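Local structure of amidohydrolase (Pseudomonas aeruginosa, 2I5G) at residues A[6-12]-A[307-313]; A[92-96]-A[119-124]; A[156-160]-A[190-194]. The protein probably acts as a metal-dependent dipeptidase of the peptidase M19 (membrane dipeptidase) family. The protein carries 2 engineered substitutions. All coordinates share one frame; numbering follows the deposited sequence.

Contact 1 begins a few residues from the N terminus, where 6-12 lies against helix 304-323 and so closes nearly the whole chain into one long loop; everything else happens within it. Next along the chain comes contact 2, joining the loops that follow strands 86-92 and 113-117. It is complete before contact 3 starts, which ties the loop after strand 154-156 to the one leading into helix 195-203. Contacts 2 and 3 lie in series, touch each other, and have centres about 12 Å apart, with His159 against Gln93 and Tyr120. Contact 1 is on the opposite side of the chain's centre from contact 2, about 31 Å away between centres.

Contact 1: residues A[6-12]-A[307-313]; sequences LHADSIV and VRKVMGE
The two ends of the TIM-barrel chain meet here: the end of short helix 5-8 and the connection from Asp9 to Val12 that leads into strand 13-17 are laid along Val307 to Glu313 of helix 304-323. At the start of the contact Leu6 splits its branches, CD1 resting 4.1 Å from Val307 CG1 and CD2 reaching over to the end of Arg308. Arg308 is bent at its second and third torsions (-88° and -52°), which swings the guanidinium across to the turn. Asp9 OD2 comes to its edge, in plane, but the salt bridge to Arg308 NH2 is long at 3.6 Å, and the carboxylate is turned 69° from the guanidinium. Glu313 OE1 makes a second long bridge to Arg308 NE, so the arginine sits between two acids, and Ser10 OG lies over one of its faces. A water donates to Ile11 O at 2.9 Å; its links to Ser10 OG and Arg308 O are too short to be trusted and remain doubtful. At 309-313 the helix widens into a pi-type turn, with Glu313 N bonded to Arg308 O, and this is where the backbones come closest. Gly312 CA points a hydrogen at Ile11 O (3.2 Å), and Val12 CA does the same to Met311 O (3.2 Å). Met311, built as selenomethionine, puts its CE at the edge of the His7 ring, 4.2 Å from CE1, while Val12 CG1 lies over a face of that ring. Both imidazole nitrogens are engaged, NE2 by Gly32 O and ND1 by Thr294 OG1.

Contact 2: residues A[92-96]-A[119-124]; sequences FQNAH and CYNTQN
Asn94 lies across Tyr120, and its side chain can be followed outward from the backbone. Asn94 CB is 4.2 Å from Tyr120 CB, CG a little nearer, and at the tip ND2 comes to 3.5 Å from that same tyrosine carbon, so the ND2 side of the amide lies against Tyr120 CB, the two side chains crossing at about a right angle. ND2 goes on to donate to Val43 O. The other branch, Asn94 OD1, turns back on its own loop and accepts from His96 N at 2.9 Å. This is an Asx turn, though the donor stands 56° out of the carbonyl plane. With CG anti to the backbone N (chi1 -160°), the amide also reaches Asn124, whose own amide runs past it in the opposite direction. Beyond Asn124 the same loop reaches the second subunit: Gln123 NE2 donates to Asn124 O of that chain, and the bond is returned. Gln93 runs along the CD1-CE1 side of the ring. Gln93 O lies 3.4 Å from Tyr120 CD1, and Gln93 OE1 is 3.8 Å from Tyr120 CE1, the amide standing nearly upright to the ring at 79°. Asn121 OD1 sits 3.9 Å above the centre of the Tyr120 ring, and Trp44 meets the ring edge-to-face. These loops follow neighbouring parallel strands, on the side where TIM barrels keep their active sites. Gln93 NE2 and the backbone O of Gln93 are bonded from outside, by Thr40 OG1 and Gln117 NE2, as Asn94 ND2 is by Val43, whereas Tyr120 meets both residues through van der Waals contact.

Contact 3: residues A[156-160]-A[190-194]; sequences DLSHV and PRNKS
Leu157 begins the walk with its carbonyl turned inward: O lies 3.6 Å from Lys193 NZ and also accepts from Val160 N, closing a type I beta turn. Ser158 comes next and carries the main polar link. Ser158 O takes a hydrogen bond from Lys193 NZ at 3.1 Å, the ammonium lying 50° above the carbonyl plane, and a weak one from Arg191 NH1 at 2.9 Å, where the N-H is badly bent (117°). Lys193 gets there by folding once at its second torsion and then running straight to NZ. Two positive groups thus converge on one buried carbonyl, which probably polarises it. The serine hydroxyl faces elsewhere, bonded to His180 N. At His159 the arginine lies over one face of the ring, tilted and offset: Arg191 CD and NE approach nearest, at ND1 and CE1, Arg191 CZ stands 3.7 Å above the His159 ring plane toward its rim, and the ring and guanidinium planes are 33° apart. His180 secures both, since its NE2 bonds His159 NE2 and its O accepts from Arg191 NH2. Val160 points its side chain off from 190-194, and its carbonyl holds a weak bond from Ser165 OG. The turn sits just beyond strand 154-156, between strands 113-117 and 177-181, with Leu157 packed on helix 162-171, while the arginine and lysine come from the loop that runs into helix 195-203.

Contact 1: residues A[6-12]-A[307-313]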
ATOM      1  N   LEU A   6      23.018  11.724  39.098  1.00 12.68           N
ATOM      2  CA  LEU A   6      21.741  11.079  38.821  1.00 11.55           C
ATOM      3  C   LEU A   6      21.759  10.529  37.397  1.00 11.67           C
ATOM      4  O   LEU A   6      21.568   9.337  37.178  1.00 12.47           O
ATOM      5  CB  LEU A   6      20.600  12.081  38.968  1.00  8.24           C
ATOM      6  CG  LEU A   6      19.224  11.499  39.294  1.00  7.49           C
ATOM      7  CD1 LEU A   6      18.168  12.545  39.016  1.00  8.37           C
ATOM      8  CD2 LEU A   6      18.948  10.266  38.464  1.00  8.44           C
ATOM      9  N   HIS A   7      21.984  11.413  36.433  1.00 12.68           N
ATOM     10  CA  HIS A   7      22.040  11.026  35.035  1.00 12.10           C
ATOM     11  C   HIS A   7      23.020   9.854  34.908  1.00 12.38           C
ATOM     12  O   HIS A   7      22.731   8.854  34.249  1.00 11.34           O
ATOM     13  CB  HIS A   7      22.524  12.218  34.197  1.00 12.08           C
ATOM     14  CG  HIS A   7      22.409  12.018  32.717  1.00 12.17           C
ATOM     15  ND1 HIS A   7      21.235  12.232  32.025  1.00 12.84           N
ATOM     16  CD2 HIS A   7      23.322  11.629  31.795  1.00 12.79           C
ATOM     17  CE1 HIS A   7      21.432  11.986  30.742  1.00 12.22           C
ATOM     18  NE2 HIS A   7      22.690  11.619  30.575  1.00 12.72           N
ATOM     19  N   ALA A   8      24.173   9.978  35.560  1.00  8.90           N
ATOM     20  CA  ALA A   8      25.201   8.946  35.507  1.00 10.21           C
ATOM     21  C   ALA A   8      24.734   7.623  36.095  1.00 10.59           C
ATOM     22  O   ALA A   8      24.945   6.569  35.503  1.00 11.52           O
ATOM     23  CB  ALA A   8      26.456   9.419  36.232  1.00  9.22           C
ATOM     24  N   ASP A   9      24.109   7.684  37.263  1.00 24.67           N
ATOM     25  CA  ASP A   9      23.614   6.490  37.935  1.00 25.18           C
ATOM     26  C   ASP A   9      22.216   6.153  37.424  1.00 25.91           C
ATOM     27  O   ASP A   9      21.379   5.644  38.171  1.00 27.74           O
ATOM     28  CB  ASP A   9      23.560   6.730  39.449  1.00 26.91           C
ATOM     29  CG  ASP A   9      23.257   5.460  40.240  1.00 28.58           C
ATOM     30  OD1 ASP A   9      24.134   4.571  40.303  1.00 30.46           O
ATOM     31  OD2 ASP A   9      22.141   5.348  40.797  1.00 27.70           O
ATOM     32  N   SER A  10      21.956   6.424  36.149  1.00 20.32           N
ATOM     33  CA  SER A  10      20.630   6.145  35.615  1.00 19.11           C
ATOM     34  C   SER A  10      20.603   5.541  34.219  1.00 18.14           C
ATOM     35  O   SER A  10      21.558   5.663  33.446  1.00 16.61           O
ATOM     36  CB  SER A  10      19.789   7.424  35.632  1.00 26.73           C
ATOM     37  OG  SER A  10      18.425   7.132  35.394  1.00 29.07           O
ATOM     38  N   ILE A  11      19.493   4.874  33.916  1.00 13.61           N
ATOM     39  CA  ILE A  11      19.280   4.254  32.618  1.00 13.18           C
ATOM     40  C   ILE A  11      18.643   5.308  31.734  1.00 11.89           C
ATOM     41  O   ILE A  11      17.489   5.675  31.939  1.00 11.51           O
ATOM     42  CB  ILE A  11      18.301   3.073  32.708  1.00 16.31           C
ATOM     43  CG1 ILE A  11      18.865   1.995  33.627  1.00 17.82           C
ATOM     44  CG2 ILE A  11      18.031   2.514  31.314  1.00 14.65           C
ATOM     45  CD1 ILE A  11      20.182   1.438  33.153  1.00 21.57           C
ATOM     46  N   VAL A  12      19.393   5.821  30.767  1.00 15.82           N
ATOM     47  CA  VAL A  12      18.828   6.824  29.880  1.00 15.12           C
ATOM     48  C   VAL A  12      18.578   6.172  28.531  1.00 14.40           C
ATOM     49  O   VAL A  12      19.442   5.484  27.983  1.00 13.24           O
ATOM     50  CB  VAL A  12      19.757   8.078  29.748  1.00 12.47           C
ATOM     51  CG1 VAL A  12      21.012   7.900  30.593  1.00 13.14           C
ATOM     52  CG2 VAL A  12      20.101   8.345  28.291  1.00 11.30           C
ATOM     53  N   VAL A 307      11.950  11.422  37.647  1.00 14.18           N
ATOM     54  CA  VAL A 307      12.983  11.671  36.649  1.00 14.82           C
ATOM     55  C   VAL A 307      13.559  10.355  36.115  1.00 15.66           C
ATOM     56  O   VAL A 307      13.678  10.182  34.904  1.00 17.18           O
ATOM     57  CB  VAL A 307      14.137  12.525  37.229  1.00 36.71           C
ATOM     58  CG1 VAL A 307      15.231  12.707  36.181  1.00 35.01           C
ATOM     59  CG2 VAL A 307      13.605  13.880  37.682  1.00 35.78           C
ATOM     60  N   ARG A 308      13.913   9.430  37.007  1.00 19.17           N
ATOM     61  CA  ARG A 308      14.461   8.145  36.573  1.00 19.59           C
ATOM     62  C   ARG A 308      13.496   7.578  35.536  1.00 20.61           C
ATOM     63  O   ARG A 308      13.906   7.034  34.507  1.00 21.43           O
ATOM     64  CB  ARG A 308      14.542   7.144  37.731  1.00 24.48           C
ATOM     65  CG  ARG A 308      14.873   7.714  39.097  1.00 25.99           C
ATOM     66  CD  ARG A 308      16.363   7.811  39.370  1.00 26.42           C
ATOM     67  NE  ARG A 308      17.057   6.551  39.130  1.00 25.28           N
ATOM     68  CZ  ARG A 308      18.272   6.267  39.591  1.00 26.10           C
ATOM     69  NH1 ARG A 308      18.934   7.144  40.332  1.00 24.92           N
ATOM     70  NH2 ARG A 308      18.839   5.108  39.284  1.00 28.90           N
ATOM     71  N   LYS A 309      12.205   7.712  35.828  1.00 26.99           N
ATOM     72  CA  LYS A 309      11.148   7.215  34.953  1.00 27.96           C
ATOM     73  C   LYS A 309      11.253   7.803  33.559  1.00 28.53           C
ATOM     74  O   LYS A 309      11.545   7.100  32.595  1.00 29.42           O
ATOM     75  CB  LYS A 309       9.768   7.576  35.507  1.00 24.89           C
ATOM     76  CG  LYS A 309       9.539   7.240  36.960  1.00 24.06           C
ATOM     77  CD  LYS A 309       9.592   5.753  37.190  1.00 24.92           C
ATOM     78  CE  LYS A 309       8.806   5.398  38.435  1.00 25.75           C
ATOM     79  NZ  LYS A 309       7.403   5.898  38.340  1.00 25.57           N
ATOM     80  N   VAL A 310      11.005   9.105  33.469  1.00 18.03           N
ATOM     81  CA  VAL A 310      11.025   9.810  32.202  1.00 18.46           C
ATOM     82  C   VAL A 310      12.318   9.650  31.421  1.00 18.33           C
ATOM     83  O   VAL A 310      12.298   9.639  30.194  1.00 21.20           O
ATOM     84  CB  VAL A 310      10.749  11.311  32.404  1.00 25.17           C
ATOM     85  CG1 VAL A 310      10.688  12.010  31.060  1.00 25.69           C
ATOM     86  CG2 VAL A 310       9.439  11.499  33.155  1.00 26.72           C
HETATM   87  N   MSE A 311      13.442   9.511  32.109  1.00 19.29           N
HETATM   88  CA  MSE A 311      14.700   9.377  31.387  1.00 19.36           C
HETATM   89  C   MSE A 311      14.962   7.993  30.805  1.00 17.39           C
HETATM   90  O   MSE A 311      15.786   7.857  29.896  1.00 16.08           O
HETATM   91  CB  MSE A 311      15.881   9.815  32.266  1.00 29.71           C
HETATM   92  CG  MSE A 311      15.894  11.308  32.591  1.00 33.32           C
HETATM   93 SE   MSE A 311      15.640  12.463  31.036  1.00 40.97          SE
HETATM   94  CE  MSE A 311      17.297  12.120  30.103  1.00 36.97           C
ATOM     95  N   GLY A 312      14.267   6.970  31.300  1.00 15.44           N
ATOM     96  CA  GLY A 312      14.499   5.643  30.758  1.00 14.13           C
ATOM     97  C   GLY A 312      13.766   4.468  31.374  1.00 14.49           C
ATOM     98  O   GLY A 312      13.264   3.609  30.648  1.00 14.13           O
ATOM     99  N   GLU A 313      13.704   4.407  32.700  1.00 15.76           N
ATOM    100  CA  GLU A 313      13.025   3.300  33.369  1.00 14.01           C
ATOM    101  C   GLU A 313      11.684   2.933  32.744  1.00 13.61           C
ATOM    102  O   GLU A 313      11.390   1.756  32.564  1.00 14.31           O
ATOM    103  CB  GLU A 313      12.828   3.614  34.853  1.00 21.39           C
ATOM    104  CG  GLU A 313      14.126   3.654  35.642  1.00 24.08           C
ATOM    105  CD  GLU A 313      13.901   3.703  37.142  1.00 25.20           C
ATOM    106  OE1 GLU A 313      14.902   3.638  37.894  1.00 24.10           O
ATOM    107  OE2 GLU A 313      12.727   3.807  37.568  1.00 25.90           O
TER
HETATM  108  O   HOH W   1      16.277   6.286  34.550  1.00  2.53           O

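Contact 2: residues A[92-96]-A[119-124]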
ATOM      1  N   PHE A  92      11.979   0.616  12.740  1.00  6.19           N
ATOM      2  CA  PHE A  92      11.473   0.991  11.418  1.00  8.29           C
ATOM      3  C   PHE A  92      10.451   2.093  11.643  1.00 10.91           C
ATOM      4  O   PHE A  92       9.660   2.034  12.589  1.00 12.50           O
ATOM      5  CB  PHE A  92      10.721  -0.158  10.735  1.00 11.26           C
ATOM      6  CG  PHE A  92      11.570  -1.329  10.359  1.00 10.13           C
ATOM      7  CD1 PHE A  92      12.941  -1.332  10.578  1.00  9.53           C
ATOM      8  CD2 PHE A  92      10.987  -2.432   9.744  1.00  8.53           C
ATOM      9  CE1 PHE A  92      13.715  -2.415  10.187  1.00  9.39           C
ATOM     10  CE2 PHE A  92      11.753  -3.519   9.348  1.00  8.93           C
ATOM     11  CZ  PHE A  92      13.117  -3.511   9.570  1.00  9.84           C
ATOM     12  N   GLN A  93      10.449   3.098  10.784  1.00 11.12           N
ATOM     13  CA  GLN A  93       9.457   4.141  10.924  1.00 11.88           C
ATOM     14  C   GLN A  93       8.375   3.914   9.876  1.00 12.20           C
ATOM     15  O   GLN A  93       7.590   4.805   9.558  1.00 13.38           O
ATOM     16  CB  GLN A  93      10.097   5.519  10.777  1.00 18.07           C
ATOM     17  CG  GLN A  93      10.814   5.969  12.037  1.00 20.55           C
ATOM     18  CD  GLN A  93      10.809   7.478  12.211  1.00 24.51           C
ATOM     19  OE1 GLN A  93       9.745   8.113  12.240  1.00 25.76           O
ATOM     20  NE2 GLN A  93      12.000   8.062  12.337  1.00 24.98           N
ATOM     21  N   ASN A  94       8.337   2.696   9.345  1.00 16.66           N
ATOM     22  CA  ASN A  94       7.350   2.337   8.338  1.00 16.51           C
ATOM     23  C   ASN A  94       7.203   0.819   8.278  1.00 16.56           C
ATOM     24  O   ASN A  94       8.191   0.092   8.343  1.00 16.81           O
ATOM     25  CB  ASN A  94       7.782   2.856   6.966  1.00 17.68           C
ATOM     26  CG  ASN A  94       6.627   2.960   5.987  1.00 18.61           C
ATOM     27  OD1 ASN A  94       5.628   2.253   6.106  1.00 20.68           O
ATOM     28  ND2 ASN A  94       6.765   3.839   5.004  1.00 20.46           N
ATOM     29  N   ALA A  95       5.969   0.346   8.156  1.00  9.45           N
ATOM     30  CA  ALA A  95       5.713  -1.084   8.064  1.00  8.87           C
ATOM     31  C   ALA A  95       5.924  -1.547   6.625  1.00  9.89           C
ATOM     32  O   ALA A  95       5.874  -2.742   6.335  1.00  8.91           O
ATOM     33  CB  ALA A  95       4.291  -1.385   8.495  1.00  5.72           C
ATOM     34  N   HIS A  96       6.172  -0.592   5.731  1.00 10.93           N
ATOM     35  CA  HIS A  96       6.369  -0.885   4.318  1.00 12.08           C
ATOM     36  C   HIS A  96       7.483  -1.892   4.047  1.00 12.86           C
ATOM     37  O   HIS A  96       7.457  -2.597   3.031  1.00 13.29           O
ATOM     38  CB  HIS A  96       6.634   0.406   3.545  1.00 32.32           C
ATOM     39  CG  HIS A  96       6.688   0.212   2.062  1.00 36.44           C
ATOM     40  ND1 HIS A  96       5.635  -0.314   1.342  1.00 36.73           N
ATOM     41  CD2 HIS A  96       7.678   0.445   1.166  1.00 37.26           C
ATOM     42  CE1 HIS A  96       5.975  -0.400   0.068  1.00 38.56           C
ATOM     43  NE2 HIS A  96       7.210   0.053  -0.065  1.00 38.97           N
ATOM     44  N   CYS A 119       2.823   3.258   9.907  1.00 19.12           N
ATOM     45  CA  CYS A 119       2.825   3.971   8.642  1.00 17.56           C
ATOM     46  C   CYS A 119       3.737   5.176   8.729  1.00 17.80           C
ATOM     47  O   CYS A 119       4.237   5.507   9.807  1.00 16.55           O
ATOM     48  CB  CYS A 119       1.411   4.443   8.310  1.00 12.65           C
ATOM     49  SG  CYS A 119       0.138   3.155   8.408  1.00 15.23           S
ATOM     50  N   TYR A 120       3.946   5.834   7.592  1.00 18.08           N
ATOM     51  CA  TYR A 120       4.782   7.023   7.547  1.00 16.96           C
ATOM     52  C   TYR A 120       4.178   8.121   6.677  1.00 16.69           C
ATOM     53  O   TYR A 120       4.369   8.135   5.463  1.00 17.95           O
ATOM     54  CB  TYR A 120       6.181   6.689   7.025  1.00 13.28           C
ATOM     55  CG  TYR A 120       7.163   7.810   7.276  1.00 14.51           C
ATOM     56  CD1 TYR A 120       7.689   8.025   8.556  1.00 13.64           C
ATOM     57  CD2 TYR A 120       7.511   8.702   6.263  1.00 12.41           C
ATOM     58  CE1 TYR A 120       8.530   9.100   8.822  1.00 13.11           C
ATOM     59  CE2 TYR A 120       8.349   9.784   6.516  1.00 13.77           C
ATOM     60  CZ  TYR A 120       8.856   9.979   7.799  1.00 14.56           C
ATOM     61  OH  TYR A 120       9.676  11.060   8.067  1.00 15.88           O
ATOM     62  N   ASN A 121       3.439   9.027   7.310  1.00 14.93           N
ATOM     63  CA  ASN A 121       2.819  10.168   6.636  1.00 15.25           C
ATOM     64  C   ASN A 121       1.692   9.887   5.650  1.00 14.18           C
ATOM     65  O   ASN A 121       0.652  10.543   5.700  1.00 15.39           O
ATOM     66  CB  ASN A 121       3.885  11.001   5.918  1.00 10.83           C
ATOM     67  CG  ASN A 121       5.026  11.396   6.831  1.00 13.12           C
ATOM     68  OD1 ASN A 121       4.954  11.219   8.055  1.00 11.44           O
ATOM     69  ND2 ASN A 121       6.093  11.943   6.242  1.00 13.00           N
ATOM     70  N   THR A 122       1.895   8.931   4.748  1.00 13.14           N
ATOM     71  CA  THR A 122       0.888   8.614   3.739  1.00 13.44           C
ATOM     72  C   THR A 122       0.355   7.180   3.797  1.00 15.66           C
ATOM     73  O   THR A 122       0.756   6.392   4.652  1.00 16.22           O
ATOM     74  CB  THR A 122       1.442   8.882   2.337  1.00  4.67           C
ATOM     75  OG1 THR A 122       2.747   8.305   2.232  1.00  2.13           O
ATOM     76  CG2 THR A 122       1.530  10.374   2.074  1.00  3.64           C
ATOM     77  N   GLN A 123      -0.542   6.843   2.876  1.00 18.00           N
ATOM     78  CA  GLN A 123      -1.138   5.510   2.853  1.00 19.76           C
ATOM     79  C   GLN A 123      -0.148   4.363   2.636  1.00 20.29           C
ATOM     80  O   GLN A 123       0.722   4.419   1.768  1.00 21.14           O
ATOM     81  CB  GLN A 123      -2.252   5.447   1.807  1.00 17.94           C
ATOM     82  CG  GLN A 123      -3.019   4.138   1.792  1.00 17.89           C
ATOM     83  CD  GLN A 123      -4.321   4.240   1.016  1.00 18.34           C
ATOM     84  OE1 GLN A 123      -5.229   4.978   1.403  1.00 18.90           O
ATOM     85  NE2 GLN A 123      -4.418   3.501  -0.087  1.00 17.70           N
ATOM     86  N   ASN A 124      -0.326   3.321   3.443  1.00 31.63           N
ATOM     87  CA  ASN A 124       0.496   2.109   3.454  1.00 31.16           C
ATOM     88  C   ASN A 124      -0.350   0.960   2.921  1.00 30.58           C
ATOM     89  O   ASN A 124      -1.379   1.177   2.283  1.00 31.27           O
ATOM     90  CB  ASN A 124       0.867   1.785   4.904  1.00 19.09           C
ATOM     91  CG  ASN A 124       2.337   1.595   5.100  1.00 20.80           C
ATOM     92  OD1 ASN A 124       2.810   1.427   6.227  1.00 21.03           O
ATOM     93  ND2 ASN A 124       3.083   1.617   4.004  1.00 22.83           N
TER

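Contact 3: residues A[156-160]-A[190-194]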
ATOM      1  N   ASP A 156       4.408   1.231  16.761  1.00  6.21           N
ATOM      2  CA  ASP A 156       4.655   2.658  16.932  1.00  5.60           C
ATOM      3  C   ASP A 156       3.658   3.411  16.056  1.00  4.67           C
ATOM      4  O   ASP A 156       3.330   2.964  14.948  1.00  3.67           O
ATOM      5  CB  ASP A 156       6.101   2.984  16.535  1.00 29.99           C
ATOM      6  CG  ASP A 156       6.456   4.448  16.745  1.00 32.33           C
ATOM      7  OD1 ASP A 156       6.057   5.019  17.785  1.00 33.05           O
ATOM      8  OD2 ASP A 156       7.149   5.021  15.878  1.00 31.79           O
ATOM      9  N   LEU A 157       3.175   4.553  16.552  1.00 16.21           N
ATOM     10  CA  LEU A 157       2.176   5.330  15.826  1.00 16.37           C
ATOM     11  C   LEU A 157       2.430   6.826  15.724  1.00 17.81           C
ATOM     12  O   LEU A 157       1.523   7.582  15.371  1.00 21.61           O
ATOM     13  CB  LEU A 157       0.809   5.113  16.467  1.00  7.12           C
ATOM     14  CG  LEU A 157       0.327   3.668  16.606  1.00  6.63           C
ATOM     15  CD1 LEU A 157      -0.823   3.635  17.589  1.00  4.38           C
ATOM     16  CD2 LEU A 157      -0.082   3.101  15.251  1.00  4.54           C
ATOM     17  N   SER A 158       3.647   7.265  16.014  1.00 17.10           N
ATOM     18  CA  SER A 158       3.957   8.695  15.942  1.00 16.25           C
ATOM     19  C   SER A 158       3.541   9.371  14.629  1.00 15.35           C
ATOM     20  O   SER A 158       2.962  10.455  14.642  1.00 15.96           O
ATOM     21  CB  SER A 158       5.457   8.931  16.176  1.00  8.41           C
ATOM     22  OG  SER A 158       5.824   8.609  17.506  1.00  6.92           O
ATOM     23  N   HIS A 159       3.834   8.724  13.504  1.00 13.78           N
ATOM     24  CA  HIS A 159       3.522   9.279  12.186  1.00 13.92           C
ATOM     25  C   HIS A 159       2.223   8.739  11.570  1.00 13.52           C
ATOM     26  O   HIS A 159       1.875   9.087  10.440  1.00 14.11           O
ATOM     27  CB  HIS A 159       4.702   9.026  11.231  1.00 15.00           C
ATOM     28  CG  HIS A 159       5.965   9.746  11.614  1.00 15.13           C
ATOM     29  ND1 HIS A 159       6.283  10.998  11.132  1.00 14.02           N
ATOM     30  CD2 HIS A 159       6.983   9.390  12.435  1.00 15.02           C
ATOM     31  CE1 HIS A 159       7.445  11.381  11.635  1.00 15.15           C
ATOM     32  NE2 HIS A 159       7.890  10.423  12.429  1.00 16.39           N
ATOM     33  N   VAL A 160       1.505   7.897  12.310  1.00 12.79           N
ATOM     34  CA  VAL A 160       0.252   7.341  11.809  1.00 11.93           C
ATOM     35  C   VAL A 160      -0.925   8.286  12.091  1.00 11.02           C
ATOM     36  O   VAL A 160      -0.951   8.977  13.111  1.00 10.45           O
ATOM     37  CB  VAL A 160      -0.044   5.957  12.439  1.00 13.36           C
ATOM     38  CG1 VAL A 160      -1.323   5.378  11.845  1.00 14.34           C
ATOM     39  CG2 VAL A 160       1.122   5.012  12.193  1.00 13.00           C
ATOM     40  N   PRO A 190      -0.141  18.867  12.072  1.00 21.51           N
ATOM     41  CA  PRO A 190      -0.653  17.534  11.731  1.00 21.47           C
ATOM     42  C   PRO A 190      -0.011  16.344  12.467  1.00 21.63           C
ATOM     43  O   PRO A 190      -0.634  15.285  12.595  1.00 22.17           O
ATOM     44  CB  PRO A 190      -0.421  17.458  10.225  1.00 24.64           C
ATOM     45  CG  PRO A 190      -0.614  18.870   9.795  1.00 24.98           C
ATOM     46  CD  PRO A 190       0.153  19.634  10.848  1.00 25.60           C
ATOM     47  N   ARG A 191       1.222  16.496  12.945  1.00 17.37           N
ATOM     48  CA  ARG A 191       1.856  15.376  13.632  1.00 15.26           C
ATOM     49  C   ARG A 191       1.724  15.376  15.149  1.00 13.49           C
ATOM     50  O   ARG A 191       2.099  14.409  15.808  1.00 14.46           O
ATOM     51  CB  ARG A 191       3.328  15.250  13.229  1.00  9.64           C
ATOM     52  CG  ARG A 191       3.685  13.813  12.930  1.00 10.75           C
ATOM     53  CD  ARG A 191       5.077  13.609  12.376  1.00 12.14           C
ATOM     54  NE  ARG A 191       6.119  13.732  13.389  1.00 14.84           N
ATOM     55  CZ  ARG A 191       6.075  13.174  14.594  1.00 14.34           C
ATOM     56  NH1 ARG A 191       5.028  12.449  14.964  1.00 11.81           N
ATOM     57  NH2 ARG A 191       7.092  13.334  15.429  1.00 15.30           N
ATOM     58  N   ASN A 192       1.191  16.455  15.707  1.00 17.31           N
ATOM     59  CA  ASN A 192       0.997  16.529  17.150  1.00 17.43           C
ATOM     60  C   ASN A 192      -0.276  15.782  17.542  1.00 17.85           C
ATOM     61  O   ASN A 192      -1.170  15.593  16.716  1.00 18.66           O
ATOM     62  CB  ASN A 192       0.903  17.982  17.609  1.00  8.33           C
ATOM     63  CG  ASN A 192       2.243  18.662  17.633  1.00  7.93           C
ATOM     64  OD1 ASN A 192       3.277  18.004  17.657  1.00  8.62           O
ATOM     65  ND2 ASN A 192       2.238  19.985  17.649  1.00  5.37           N
ATOM     66  N   LYS A 193      -0.359  15.361  18.800  1.00  9.81           N
ATOM     67  CA  LYS A 193      -1.525  14.630  19.274  1.00 11.58           C
ATOM     68  C   LYS A 193      -2.413  15.439  20.227  1.00 12.26           C
ATOM     69  O   LYS A 193      -1.925  16.204  21.057  1.00 13.62           O
ATOM     70  CB  LYS A 193      -1.077  13.341  19.961  1.00 13.66           C
ATOM     71  CG  LYS A 193      -0.042  12.539  19.179  1.00 15.17           C
ATOM     72  CD  LYS A 193      -0.559  12.085  17.818  1.00 16.91           C
ATOM     73  CE  LYS A 193       0.461  11.191  17.113  1.00 17.52           C
ATOM     74  NZ  LYS A 193       0.093  10.904  15.699  1.00 18.27           N
ATOM     75  N   SER A 194      -3.724  15.250  20.101  1.00 22.30           N
ATOM     76  CA  SER A 194      -4.711  15.941  20.932  1.00 22.87           C
ATOM     77  C   SER A 194      -4.717  15.372  22.340  1.00 23.63           C
ATOM     78  O   SER A 194      -4.227  14.267  22.565  1.00 24.50           O
ATOM     79  CB  SER A 194      -6.107  15.768  20.338  1.00 13.66           C
ATOM     80  OG  SER A 194      -6.530  14.424  20.486  1.00 11.76           O
TER